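Local coordinates for protein forkhead-associated 1 (Saccharomyces cerevisiae, PDB 6C4U) that is an engineered forkhead-associated domain that binds a phosphothreonine peptide of the human transcription factor c-Myc, at residues E101-T106 / I112-I117. Residues are numbered along the deposited sequence; the frame is centred on the assembly and turned at random.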
loop_
_atom_site.group_PDB
_atom_site.type_symbol
_atom_site.label_atom_id
_atom_site.label_comp_id
_atom_site.label_asym_id
_atom_site.label_seq_id
_atom_site.Cartn_x
_atom_site.Cartn_y
_atom_site.Cartn_z
ATOM N N GLU F 101 7.921 -3.592 -5.206
ATOM C CA GLU F 101 8.180 -4.120 -3.868
ATOM C C GLU F 101 8.230 -2.991 -2.835
ATOM O O GLU F 101 9.159 -2.171 -2.816
ATOM C CB GLU F 101 9.489 -4.919 -3.859
ATOM C CG GLU F 101 9.778 -5.696 -2.582
ATOM C CD GLU F 101 11.129 -6.441 -2.629
ATOM O OE1 GLU F 101 12.018 -6.140 -3.484
ATOM O OE2 GLU F 101 11.345 -7.369 -1.839
ATOM N N ILE F 102 7.238 -2.985 -1.958
ATOM C CA ILE F 102 7.124 -2.010 -0.873
ATOM C C ILE F 102 7.749 -2.614 0.375
ATOM O O ILE F 102 7.412 -3.726 0.757
ATOM C CB ILE F 102 5.637 -1.641 -0.639
ATOM C CG1 ILE F 102 5.036 -1.075 -1.940
ATOM C CG2 ILE F 102 5.497 -0.569 0.416
ATOM C CD1 ILE F 102 3.570 -0.732 -1.874
ATOM N N THR F 103 8.649 -1.873 1.012
ATOM C CA THR F 103 9.465 -2.394 2.121
ATOM C C THR F 103 9.455 -1.427 3.285
ATOM O O THR F 103 9.581 -0.228 3.070
ATOM C CB THR F 103 10.945 -2.563 1.688
ATOM O OG1 THR F 103 11.082 -2.421 0.255
ATOM C CG2 THR F 103 11.459 -3.883 2.125
ATOM N N VAL F 104 9.324 -1.939 4.507
ATOM C CA VAL F 104 9.367 -1.090 5.717
ATOM C C VAL F 104 10.335 -1.705 6.721
ATOM O O VAL F 104 10.599 -2.883 6.680
ATOM C CB VAL F 104 7.965 -0.901 6.349
ATOM C CG1 VAL F 104 7.009 -0.313 5.331
ATOM C CG2 VAL F 104 7.400 -2.201 6.894
ATOM N N ARG F 105 10.848 -0.921 7.647
ATOM C CA ARG F 105 11.790 -1.453 8.654
ATOM C C ARG F 105 11.054 -1.903 9.906
ATOM O O ARG F 105 10.010 -1.319 10.276
ATOM C CB ARG F 105 12.796 -0.400 9.020
ATOM C CG ARG F 105 13.703 -0.003 7.860
ATOM C CD ARG F 105 14.067 1.483 7.840
ATOM N NE ARG F 105 14.878 1.889 8.987
ATOM C CZ ARG F 105 14.956 3.113 9.506
ATOM N NH1 ARG F 105 14.285 4.138 8.968
ATOM N NH2 ARG F 105 15.709 3.322 10.582
ATOM N N THR F 106 11.572 -2.968 10.515
ATOM C CA THR F 106 10.964 -3.647 11.677
ATOM C C THR F 106 11.887 -3.599 12.900
ATOM O O THR F 106 11.439 -3.329 14.023
ATOM C CB THR F 106 10.661 -5.112 11.326
ATOM O OG1 THR F 106 11.615 -5.572 10.364
ATOM C CG2 THR F 106 9.256 -5.247 10.706
ATOM N N ILE F 112 13.448 -6.397 7.950
ATOM C CA ILE F 112 12.524 -5.717 7.036
ATOM C C ILE F 112 11.220 -6.500 6.938
ATOM O O ILE F 112 11.172 -7.719 7.155
ATOM C CB ILE F 112 13.165 -5.465 5.632
ATOM C CG1 ILE F 112 13.278 -6.741 4.741
ATOM C CG2 ILE F 112 14.447 -4.641 5.779
ATOM C CD1 ILE F 112 13.887 -6.502 3.392
ATOM N N LEU F 113 10.150 -5.799 6.568
ATOM C CA LEU F 113 8.916 -6.424 6.094
ATOM C C LEU F 113 8.740 -5.983 4.626
ATOM O O LEU F 113 9.008 -4.830 4.276
ATOM C CB LEU F 113 7.776 -5.984 6.976
ATOM C CG LEU F 113 6.345 -6.440 6.570
ATOM C CD1 LEU F 113 6.183 -7.897 6.141
ATOM C CD2 LEU F 113 5.372 -6.134 7.701
ATOM N N SER F 114 8.370 -6.940 3.777
ATOM C CA SER F 114 8.438 -6.716 2.328
ATOM C C SER F 114 7.183 -7.238 1.661
ATOM O O SER F 114 6.807 -8.406 1.854
ATOM C CB SER F 114 9.647 -7.419 1.751
ATOM O OG SER F 114 9.917 -6.976 0.441
ATOM N N LEU F 115 6.516 -6.354 0.914
ATOM C CA LEU F 115 5.240 -6.652 0.268
ATOM C C LEU F 115 5.396 -6.424 -1.229
ATOM O O LEU F 115 6.148 -5.545 -1.645
ATOM C CB LEU F 115 4.149 -5.734 0.778
ATOM C CG LEU F 115 4.003 -5.547 2.277
ATOM C CD1 LEU F 115 2.767 -4.644 2.516
ATOM C CD2 LEU F 115 3.975 -6.858 3.050
ATOM N N VAL F 116 4.675 -7.200 -2.031
ATOM C CA VAL F 116 4.771 -7.078 -3.475
ATOM C C VAL F 116 3.394 -6.860 -4.069
ATOM O O VAL F 116 2.444 -7.580 -3.728
ATOM C CB VAL F 116 5.445 -8.320 -4.091
ATOM C CG1 VAL F 116 5.472 -8.238 -5.609
ATOM C CG2 VAL F 116 6.871 -8.428 -3.566
ATOM N N ILE F 117 3.303 -5.872 -4.965
ATOM C CA ILE F 117 2.022 -5.485 -5.543
ATOM C C ILE F 117 1.868 -6.199 -6.854
ATOM O O ILE F 117 2.800 -6.172 -7.692
ATOM C CB ILE F 117 1.937 -3.954 -5.808
ATOM C CG1 ILE F 117 2.342 -3.154 -4.568
ATOM C CG2 ILE F 117 0.539 -3.542 -6.247
ATOM C CD1 ILE F 117 1.587 -3.528 -3.319
#
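I112 reaches across to T103: its CD1 lies 3.8 Å from T103 CG2, the two side chains crossing obliquely. One residue on, L113 and V104 form a hydrogen-bonded antiparallel pair through two backbone hydrogen bonds, L113 N to V104 O at 3.0 Å and V104 N to L113 O at 2.9 Å. On the buried face L113 CB meets V104 CG2 at 3.8 Å, and the two side chains run alongside each other. S114 turns to the other face, where its OG donates to E101 OE2 at 2.7 Å, on the anti side of the carboxylate and 25° out of its plane. E101 gets there by an extended chain whose CG stands anti to the backbone N. Cutting E101 back to an alanine would probably leave the buried S114 hydroxyl without this carboxylate acceptor. Five antiparallel bridges, hydrogen-bonded and non-hydrogen-bonded in turn, and a six-residue link mark strands 101-105 and 112-119 as a beta hairpin within one sheet of the FHA beta sandwich; strand axes 4.6 Å apart at 161° agree with this. L115 and I102 form the second hydrogen-bonded pair: L115 N to I102 O is nearly straight (171° at the hydrogen), whereas the return bond from I102 N to L115 O is more bent. V116 CG2 approaches the aliphatic CG of E101 at 4.1 Å. Finally, I117 brings CD1 to 3.7 Å from I102 CD1; both isoleucines also pack on I63 of strand 61-66, in the opposing sheet.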